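Local coordinates for endoglucanase (Thermotoga maritima, PDB 1VHO), which probably acts as an aminopeptidase of the peptidase M42 family, predicted to use two divalent metal cations per subunit, at residues S299-P304 against E321-L326. Sequence-based numbering, arbitrary orientation.
Sequences SLISIP and EELARL. With SO4 (sulfate ion), chain D.
Leu-323 of helix 317-333 packs against Ile-301 and Ile-303 of strand 297-304, a buried, wholly apolar helix-on-sheet contact in the alpha/beta domain characteristic of M42 peptidases. The two isoleucines, two positions apart on an inner strand of the eight-stranded mixed sheet, offer their methyls to the helix. Ile-301 CG2 lies 3.6 Å from Leu-323 CD1, whereas Ile-303 reaches the other branch by its end, CD1 standing 3.7 Å from Leu-323 CD2. With chi1 at 180° the Leu-323 side chain stretches toward the strand, and chi2 of 46° turns its methyls: CD1 meets Ile-301, while CD2 touches both isoleucines, 3.9 Å from Ile-301 CG2. Met-226 of strand 222-229 and Val-179 of helix 171-187 also touch Leu-323, continuing the apolar layer.

Arg-325 serves a different side of the helix. Arg-325 NE donates to Glu-322 OE1 at 2.8 Å and Arg-325 NH2 to Glu-322 OE2 at 2.9 Å, a side-on, two-point salt bridge with both acceptors within 6° of the guanidinium plane. Arg-325 NH1 donates a hydrogen bond to O3 (2.8 Å) of a sulfate probably taken up from the crystallisation liquor, which His-269 ND1 also bonds. A methionine in place of Arg-325 would probably leave the Glu-322 carboxylate without its charged mate, the sulfate without the NH1 donor, and His-269 O without the hydrogen bond from NH2. No hydrogen bond links strand and helix here; their direct association therefore rests on methyl packing, while the charged groups pair away from the strand.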
ATOM      1  N   SER A 299     -11.649  12.907  -2.615  1.00 21.00           N
ATOM      2  CA  SER A 299     -10.369  13.579  -2.632  1.00 17.80           C
ATOM      3  C   SER A 299      -9.263  12.515  -2.750  1.00 20.02           C
ATOM      4  O   SER A 299      -9.428  11.437  -2.162  1.00 20.14           O
ATOM      5  CB  SER A 299     -10.157  14.389  -1.343  1.00 16.92           C
ATOM      6  OG  SER A 299      -8.800  14.854  -1.311  1.00 18.47           O
ATOM      7  N   LEU A 300      -8.198  12.798  -3.472  1.00 19.53           N
ATOM      8  CA  LEU A 300      -7.048  11.917  -3.596  1.00 19.47           C
ATOM      9  C   LEU A 300      -5.869  12.602  -2.901  1.00 18.93           C
ATOM     10  O   LEU A 300      -5.579  13.770  -3.161  1.00 16.94           O
ATOM     11  CB  LEU A 300      -6.651  11.673  -5.048  1.00 18.96           C
ATOM     12  CG  LEU A 300      -5.360  10.809  -5.234  1.00 22.60           C
ATOM     13  CD1 LEU A 300      -5.771   9.356  -4.959  1.00 21.29           C
ATOM     14  CD2 LEU A 300      -4.891  11.004  -6.660  1.00 26.51           C
ATOM     15  N   ILE A 301      -5.259  11.943  -1.916  1.00 17.14           N
ATOM     16  CA  ILE A 301      -4.120  12.519  -1.204  1.00 15.00           C
ATOM     17  C   ILE A 301      -3.007  11.459  -1.206  1.00 16.66           C
ATOM     18  O   ILE A 301      -3.280  10.319  -0.817  1.00 16.39           O
ATOM     19  CB  ILE A 301      -4.423  13.009   0.207  1.00 17.27           C
ATOM     20  CG1 ILE A 301      -5.621  13.986   0.213  1.00 17.43           C
ATOM     21  CG2 ILE A 301      -3.215  13.747   0.799  1.00 12.85           C
ATOM     22  CD1 ILE A 301      -6.128  14.390   1.549  1.00 17.74           C
ATOM     23  N   SER A 302      -1.808  11.868  -1.530  1.00 14.81           N
ATOM     24  CA  SER A 302      -0.689  10.977  -1.684  1.00 15.85           C
ATOM     25  C   SER A 302       0.515  11.264  -0.814  1.00 16.57           C
ATOM     26  O   SER A 302       0.811  12.411  -0.483  1.00 15.86           O
ATOM     27  CB  SER A 302      -0.170  11.039  -3.164  1.00 15.40           C
ATOM     28  OG  SER A 302      -1.209  10.546  -4.033  1.00 19.25           O
ATOM     29  N   ILE A 303       1.226  10.161  -0.506  1.00 14.56           N
ATOM     30  CA  ILE A 303       2.485  10.259   0.246  1.00 14.93           C
ATOM     31  C   ILE A 303       3.648  10.254  -0.761  1.00 16.03           C
ATOM     32  O   ILE A 303       3.681   9.386  -1.656  1.00 16.22           O
ATOM     33  CB  ILE A 303       2.587   9.029   1.172  1.00 13.54           C
ATOM     34  CG1 ILE A 303       1.605   9.146   2.350  1.00 17.46           C
ATOM     35  CG2 ILE A 303       4.026   8.881   1.702  1.00 14.50           C
ATOM     36  CD1 ILE A 303       1.795  10.338   3.273  1.00 19.44           C
ATOM     37  N   PRO A 304       4.577  11.195  -0.693  1.00 15.13           N
ATOM     38  CA  PRO A 304       5.727  11.241  -1.590  1.00 16.13           C
ATOM     39  C   PRO A 304       6.562   9.964  -1.378  1.00 15.03           C
ATOM     40  O   PRO A 304       6.783   9.565  -0.229  1.00 14.96           O
ATOM     41  CB  PRO A 304       6.581  12.423  -1.108  1.00 15.95           C
ATOM     42  CG  PRO A 304       5.532  13.314  -0.436  1.00 14.81           C
ATOM     43  CD  PRO A 304       4.637  12.309   0.286  1.00 15.66           C
ATOM     44  N   GLU A 321       2.931  10.834   9.149  1.00 17.64           N
ATOM     45  CA  GLU A 321       2.266  11.333  10.351  1.00 19.97           C
ATOM     46  C   GLU A 321       1.464  12.597  10.097  1.00 19.37           C
ATOM     47  O   GLU A 321       0.387  12.743  10.656  1.00 19.91           O
ATOM     48  CB  GLU A 321       3.308  11.706  11.428  1.00 27.05           C
ATOM     49  CG  GLU A 321       4.313  10.633  11.702  1.00 36.00           C
ATOM     50  CD  GLU A 321       5.179  10.954  12.927  1.00 37.59           C
ATOM     51  OE1 GLU A 321       5.889  11.980  12.887  1.00 39.83           O
ATOM     52  OE2 GLU A 321       5.082  10.148  13.857  1.00 34.96           O
ATOM     53  N   GLU A 322       2.038  13.555   9.331  1.00 16.63           N
ATOM     54  CA  GLU A 322       1.288  14.784   9.048  1.00 17.31           C
ATOM     55  C   GLU A 322       0.032  14.502   8.258  1.00 16.24           C
ATOM     56  O   GLU A 322      -0.995  15.124   8.509  1.00 13.96           O
ATOM     57  CB  GLU A 322       2.152  15.858   8.358  1.00 19.14           C
ATOM     58  CG  GLU A 322       3.194  16.438   9.336  1.00 20.90           C
ATOM     59  CD  GLU A 322       2.537  17.317  10.398  1.00 25.03           C
ATOM     60  OE1 GLU A 322       2.190  16.817  11.484  1.00 25.07           O
ATOM     61  OE2 GLU A 322       2.286  18.511  10.163  1.00 26.14           O
ATOM     62  N   LEU A 323       0.054  13.536   7.315  1.00 15.47           N
ATOM     63  CA  LEU A 323      -1.188  13.201   6.616  1.00 14.23           C
ATOM     64  C   LEU A 323      -2.204  12.666   7.610  1.00 16.54           C
ATOM     65  O   LEU A 323      -3.421  12.951   7.559  1.00 14.42           O
ATOM     66  CB  LEU A 323      -0.915  12.225   5.450  1.00 14.30           C
ATOM     67  CG  LEU A 323      -2.161  11.810   4.660  1.00 17.58           C
ATOM     68  CD1 LEU A 323      -3.042  13.036   4.339  1.00 18.94           C
ATOM     69  CD2 LEU A 323      -1.842  11.085   3.359  1.00 16.01           C
ATOM     70  N   ALA A 324      -1.757  11.720   8.494  1.00 16.35           N
ATOM     71  CA  ALA A 324      -2.734  11.186   9.451  1.00 17.12           C
ATOM     72  C   ALA A 324      -3.272  12.309  10.380  1.00 15.49           C
ATOM     73  O   ALA A 324      -4.444  12.293  10.722  1.00 14.71           O
ATOM     74  CB  ALA A 324      -2.016  10.140  10.319  1.00 16.73           C
ATOM     75  N   ARG A 325      -2.411  13.236  10.767  1.00 17.34           N
ATOM     76  CA  ARG A 325      -2.855  14.360  11.615  1.00 18.97           C
ATOM     77  C   ARG A 325      -3.919  15.148  10.879  1.00 17.98           C
ATOM     78  O   ARG A 325      -4.986  15.481  11.410  1.00 16.82           O
ATOM     79  CB  ARG A 325      -1.640  15.262  11.996  1.00 19.28           C
ATOM     80  CG  ARG A 325      -2.025  16.387  12.981  1.00 21.46           C
ATOM     81  CD  ARG A 325      -0.788  17.017  13.605  1.00 24.44           C
ATOM     82  NE  ARG A 325      -0.060  17.936  12.717  1.00 22.32           N
ATOM     83  CZ  ARG A 325      -0.364  19.228  12.583  1.00 24.53           C
ATOM     84  NH1 ARG A 325      -1.377  19.799  13.259  1.00 19.12           N
ATOM     85  NH2 ARG A 325       0.350  19.976  11.756  1.00 19.57           N
ATOM     86  N   LEU A 326      -3.664  15.479   9.599  1.00 17.50           N
ATOM     87  CA  LEU A 326      -4.661  16.194   8.806  1.00 17.06           C
ATOM     88  C   LEU A 326      -5.945  15.419   8.682  1.00 17.34           C
ATOM     89  O   LEU A 326      -7.044  16.000   8.809  1.00 16.95           O
ATOM     90  CB  LEU A 326      -4.096  16.368   7.349  1.00 16.09           C
ATOM     91  CG  LEU A 326      -5.075  17.027   6.376  1.00 21.80           C
ATOM     92  CD1 LEU A 326      -5.545  18.385   6.926  1.00 20.22           C
ATOM     93  CD2 LEU A 326      -4.394  17.236   5.003  1.00 18.40           C
TER
HETATM   94  S   SO4 D 352      -3.101  20.434  16.141  1.00 59.25           S
HETATM   95  O1  SO4 D 352      -1.809  20.794  16.849  1.00 60.63           O
HETATM   96  O2  SO4 D 352      -3.385  21.563  15.200  1.00 58.66           O
HETATM   97  O3  SO4 D 352      -2.923  19.130  15.443  1.00 57.61           O
HETATM   98  O4  SO4 D 352      -4.188  20.336  17.170  1.00 59.72           O